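Side-chain contacts in RimK-related lysine biosynthesis protein (Thermococcus kodakarensis, PDB 5K2M), which probably acts as an ATP-dependent, magnesium-requiring ligase of the RimK family, LysX subfamily, in amino-acid biosynthesis: residues 26-31 with 41-46; 250-253 with 258-261. One frame throughout, in Å; residues are numbered along the deposited sequence.

Contact 1: 26-31 with 41-46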
loop_
_atom_site.group_PDB
_atom_site.type_symbol
_atom_site.label_atom_id
_atom_site.label_comp_id
_atom_site.label_asym_id
_atom_site.label_seq_id
_atom_site.Cartn_x
_atom_site.Cartn_y
_atom_site.Cartn_z
ATOM N N GLU A 26 -46.541 -0.908 16.430
ATOM C CA GLU A 26 -45.895 -2.201 16.520
ATOM C C GLU A 26 -44.683 -2.093 17.458
ATOM O O GLU A 26 -43.895 -1.162 17.348
ATOM C CB GLU A 26 -45.464 -2.609 15.120
ATOM C CG GLU A 26 -44.928 -4.019 14.975
ATOM C CD GLU A 26 -44.630 -4.371 13.522
ATOM O OE1 GLU A 26 -44.880 -3.521 12.635
ATOM O OE2 GLU A 26 -44.143 -5.495 13.261
ATOM N N VAL A 27 -44.548 -3.033 18.386
ATOM C CA VAL A 27 -43.459 -3.026 19.360
ATOM C C VAL A 27 -42.410 -4.069 18.983
ATOM O O VAL A 27 -42.746 -5.229 18.802
ATOM C CB VAL A 27 -43.979 -3.326 20.785
ATOM C CG1 VAL A 27 -42.850 -3.226 21.802
ATOM C CG2 VAL A 27 -45.097 -2.364 21.157
ATOM N N VAL A 28 -41.149 -3.653 18.868
ATOM C CA VAL A 28 -40.032 -4.578 18.623
ATOM C C VAL A 28 -39.182 -4.679 19.880
ATOM O O VAL A 28 -38.511 -3.713 20.265
ATOM C CB VAL A 28 -39.154 -4.104 17.448
ATOM C CG1 VAL A 28 -38.087 -5.145 17.103
ATOM C CG2 VAL A 28 -40.029 -3.801 16.242
ATOM N N MET A 29 -39.220 -5.848 20.514
ATOM C CA MET A 29 -38.475 -6.102 21.739
ATOM C C MET A 29 -37.056 -6.470 21.380
ATOM O O MET A 29 -36.839 -7.436 20.665
ATOM C CB MET A 29 -39.104 -7.253 22.519
ATOM C CG MET A 29 -40.540 -6.999 22.932
ATOM S SD MET A 29 -40.680 -5.524 23.942
ATOM C CE MET A 29 -39.924 -6.063 25.465
ATOM N N LEU A 30 -36.090 -5.699 21.866
ATOM C CA LEU A 30 -34.706 -5.905 21.484
ATOM C C LEU A 30 -33.889 -6.204 22.710
ATOM O O LEU A 30 -33.456 -5.298 23.413
ATOM C CB LEU A 30 -34.148 -4.671 20.790
ATOM C CG LEU A 30 -34.827 -4.305 19.475
ATOM C CD1 LEU A 30 -34.735 -2.806 19.269
ATOM C CD2 LEU A 30 -34.212 -5.064 18.313
ATOM N N HIS A 31 -33.682 -7.483 22.975
ATOM C CA HIS A 31 -32.711 -7.852 23.969
ATOM C C HIS A 31 -31.320 -7.482 23.443
ATOM O O HIS A 31 -31.113 -7.321 22.241
ATOM C CB HIS A 31 -32.786 -9.339 24.298
ATOM C CG HIS A 31 -31.882 -9.729 25.419
ATOM N ND1 HIS A 31 -30.814 -10.579 25.251
ATOM C CD2 HIS A 31 -31.844 -9.326 26.713
ATOM C CE1 HIS A 31 -30.175 -10.712 26.401
ATOM N NE2 HIS A 31 -30.779 -9.956 27.302
ATOM N N TYR A 41 -32.040 -1.736 10.843
ATOM C CA TYR A 41 -33.179 -1.672 11.742
ATOM C C TYR A 41 -34.268 -0.807 11.117
ATOM O O TYR A 41 -33.974 0.215 10.513
ATOM C CB TYR A 41 -32.741 -1.114 13.098
ATOM C CG TYR A 41 -31.802 -2.034 13.864
ATOM C CD1 TYR A 41 -32.304 -3.016 14.719
ATOM C CD2 TYR A 41 -30.420 -1.922 13.735
ATOM C CE1 TYR A 41 -31.459 -3.858 15.416
ATOM C CE2 TYR A 41 -29.567 -2.758 14.439
ATOM C CZ TYR A 41 -30.095 -3.720 15.277
ATOM O OH TYR A 41 -29.267 -4.566 15.964
ATOM N N ASP A 42 -35.517 -1.240 11.247
ATOM C CA ASP A 42 -36.677 -0.496 10.739
ATOM C C ASP A 42 -37.487 -0.062 11.954
ATOM O O ASP A 42 -38.386 -0.766 12.413
ATOM C CB ASP A 42 -37.493 -1.391 9.801
ATOM C CG ASP A 42 -38.714 -0.686 9.181
ATOM O OD1 ASP A 42 -38.777 0.565 9.148
ATOM O OD2 ASP A 42 -39.613 -1.416 8.704
ATOM N N LEU A 43 -37.145 1.104 12.479
ATOM C CA LEU A 43 -37.659 1.566 13.752
ATOM C C LEU A 43 -37.781 3.067 13.694
ATOM O O LEU A 43 -36.895 3.742 13.173
ATOM C CB LEU A 43 -36.666 1.207 14.865
ATOM C CG LEU A 43 -36.756 -0.044 15.749
ATOM C CD1 LEU A 43 -37.592 -1.183 15.230
ATOM C CD2 LEU A 43 -35.344 -0.533 16.082
ATOM N N ASP A 44 -38.869 3.588 14.245
ATOM C CA ASP A 44 -39.105 5.023 14.257
ATOM C C ASP A 44 -38.573 5.670 15.532
ATOM O O ASP A 44 -38.293 6.861 15.552
ATOM C CB ASP A 44 -40.590 5.304 14.071
ATOM C CG ASP A 44 -41.102 4.810 12.724
ATOM O OD1 ASP A 44 -40.642 5.338 11.689
ATOM O OD2 ASP A 44 -41.939 3.891 12.694
ATOM N N VAL A 45 -38.440 4.874 16.587
ATOM C CA VAL A 45 -37.866 5.328 17.842
ATOM C C VAL A 45 -37.491 4.105 18.666
ATOM O O VAL A 45 -38.102 3.044 18.511
ATOM C CB VAL A 45 -38.841 6.256 18.615
ATOM C CG1 VAL A 45 -40.147 5.551 18.958
ATOM C CG2 VAL A 45 -38.194 6.812 19.874
ATOM N N VAL A 46 -36.466 4.245 19.508
ATOM C CA VAL A 46 -36.133 3.209 20.478
ATOM C C VAL A 46 -36.185 3.777 21.886
ATOM O O VAL A 46 -35.629 4.836 22.156
ATOM C CB VAL A 46 -34.739 2.617 20.240
ATOM C CG1 VAL A 46 -34.397 1.608 21.326
ATOM C CG2 VAL A 46 -34.689 1.966 18.877
#
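On one face of the four-stranded parallel sheet at the N-terminal end of the chain, edge strand 26-31 sends Val28 and Leu30 toward Leu43 and Tyr41, which lie in the loop leading into strand 45-49. Leu43 serves both strand residues, one methyl for each. Leu43 CD1 lies 3.7 Å from Val28 CG2, the branch set beside the backbone N because CG1 takes the anti place (chi1 -174°), and the two side chains run at a slant to one another. Leu43 CD2 instead meets Leu30 CD1 tip to tip, at 4.0 Å. The sheet runs in the order 26-31, 2-7, 45-49, 70-71, so strand 2-7, which takes the backbone hydrogen bonds of Val28 and Leu30, lies between strands 26-31 and 45-49, and the side chains of the two segments meet over it. Leu30 divides its branches likewise: CD2 comes up at the edge of the Tyr41 ring, near its plane, 4.2 Å from CE1. Phe63 of helix 53-65 packs on Leu30 and Leu43 and meets the Tyr41 ring edge-to-face, extending the apolar cluster to the helix over this face. The phenol OH of Tyr41 is hydrogen-bonded to Asp34 O and Leu36 N, which ties the ring down at its polar end.

Contact 2: 250-253 with 258-261; sequences NAAR and DMAG
Met259 reaches Ala251 and Ala252 by a bent route: chi1 of -37° keeps CG beside its own backbone N, chi2 of -82° folds the chain, and an extended last torsion carries CE out to the neighbouring helix. The contact joins two successive helices across a short turn in the ATP-grasp region, where short helix 249-255 gives way to the C-terminal helix 259-272. The thioether methyl does most of the touching. Met259 CE sits 3.6 Å from Ala251 CB and also lies 3.8 Å from the backbone N of Ala252, while nearer the root of the side chain Met259 CG packs against Ala252 CB at 4.1 Å. The small alanine side chains let the methionine lie close to the helix backbone. Beneath them, Tyr175 of strand 170-177 touches both Ala251 and Met259, so the helix pair rests on the antiparallel five-stranded sheet. Each helix also has a polar fastening. At the exposed Arg253, NH2 donates to Asn250 OD1 nearly straight, at 169°, with the acceptor in the guanidinium plane. Asp258, salt-bridged to Arg20 of helix 12-24, is the N-cap of the second helix; its OD1 accepts from Gly261 N at 3.2 Å, the donor standing well above the carboxylate plane.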
loop_
_atom_site.group_PDB
_atom_site.type_symbol
_atom_site.label_atom_id
_atom_site.label_comp_id
_atom_site.label_asym_id
_atom_site.label_seq_id
_atom_site.Cartn_x
_atom_site.Cartn_y
_atom_site.Cartn_z
ATOM N N ASN A 250 -42.655 1.324 42.011
ATOM C CA ASN A 250 -43.182 1.698 43.326
ATOM C C ASN A 250 -43.848 3.068 43.267
ATOM O O ASN A 250 -44.887 3.282 43.899
ATOM C CB ASN A 250 -42.095 1.673 44.410
ATOM C CG ASN A 250 -41.473 0.295 44.583
ATOM O OD1 ASN A 250 -42.154 -0.683 44.927
ATOM N ND2 ASN A 250 -40.176 0.208 44.348
ATOM N N ALA A 251 -43.262 3.979 42.486
ATOM C CA ALA A 251 -43.796 5.343 42.355
ATOM C C ALA A 251 -45.153 5.367 41.647
ATOM O O ALA A 251 -46.063 6.079 42.068
ATOM C CB ALA A 251 -42.809 6.240 41.633
ATOM N N ALA A 252 -45.277 4.586 40.578
ATOM C CA ALA A 252 -46.548 4.455 39.865
ATOM C C ALA A 252 -47.591 3.767 40.745
ATOM O O ALA A 252 -48.739 4.195 40.789
ATOM C CB ALA A 252 -46.362 3.688 38.569
ATOM N N ARG A 253 -47.191 2.713 41.453
ATOM C CA ARG A 253 -48.121 2.004 42.336
ATOM C C ARG A 253 -48.702 2.942 43.404
ATOM O O ARG A 253 -49.872 2.845 43.750
ATOM C CB ARG A 253 -47.443 0.799 43.007
ATOM C CG ARG A 253 -48.337 0.081 44.022
ATOM C CD ARG A 253 -47.689 -1.152 44.627
ATOM N NE ARG A 253 -46.352 -0.867 45.153
ATOM C CZ ARG A 253 -46.091 -0.274 46.316
ATOM N NH1 ARG A 253 -47.069 0.108 47.132
ATOM N NH2 ARG A 253 -44.830 -0.057 46.667
ATOM N N ASP A 258 -49.063 7.262 35.483
ATOM C CA ASP A 258 -48.742 6.304 34.439
ATOM C C ASP A 258 -47.429 6.731 33.794
ATOM O O ASP A 258 -47.417 7.328 32.721
ATOM C CB ASP A 258 -49.881 6.220 33.413
ATOM C CG ASP A 258 -49.639 5.146 32.363
ATOM O OD1 ASP A 258 -48.831 4.231 32.619
ATOM O OD2 ASP A 258 -50.241 5.209 31.277
ATOM N N MET A 259 -46.326 6.409 34.462
ATOM C CA MET A 259 -45.011 6.868 34.032
ATOM C C MET A 259 -44.685 6.186 32.712
ATOM O O MET A 259 -44.118 6.796 31.808
ATOM C CB MET A 259 -43.916 6.522 35.045
ATOM C CG MET A 259 -44.309 6.608 36.514
ATOM S SD MET A 259 -44.248 8.262 37.188
ATOM C CE MET A 259 -44.560 7.880 38.909
ATOM N N ALA A 260 -45.022 4.906 32.627
ATOM C CA ALA A 260 -44.792 4.126 31.424
ATOM C C ALA A 260 -45.482 4.766 30.205
ATOM O O ALA A 260 -44.846 5.029 29.174
ATOM C CB ALA A 260 -45.277 2.701 31.638
ATOM N N GLY A 261 -46.775 5.029 30.343
ATOM C CA GLY A 261 -47.573 5.692 29.302
ATOM C C GLY A 261 -47.034 7.041 28.858
ATOM O O GLY A 261 -46.944 7.318 27.657
#

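In the fold
Contacts 1 and 2 come in series along the chain, with centres 22 Å apart and nearest atoms about 11 Å apart, and they do not touch. Contact 1 belongs to the N-terminal parallel sheet, away from the nucleotide site; contact 2 lies on the antiparallel five-stranded sheet of the ATP-grasp region, with the side chain of Ala251 about 13 Å from bound ADP. Helix 259-272 connects their surroundings: it starts in contact 2, and its later residues Val270 and Ala271 pack on Val45 and Asp44 within segment 41-46 of contact 1. Helix 12-24 also meets the start of this helix. The chain's end thus returns to its beginning, joining the N-terminal sheet to the nucleotide-binding part.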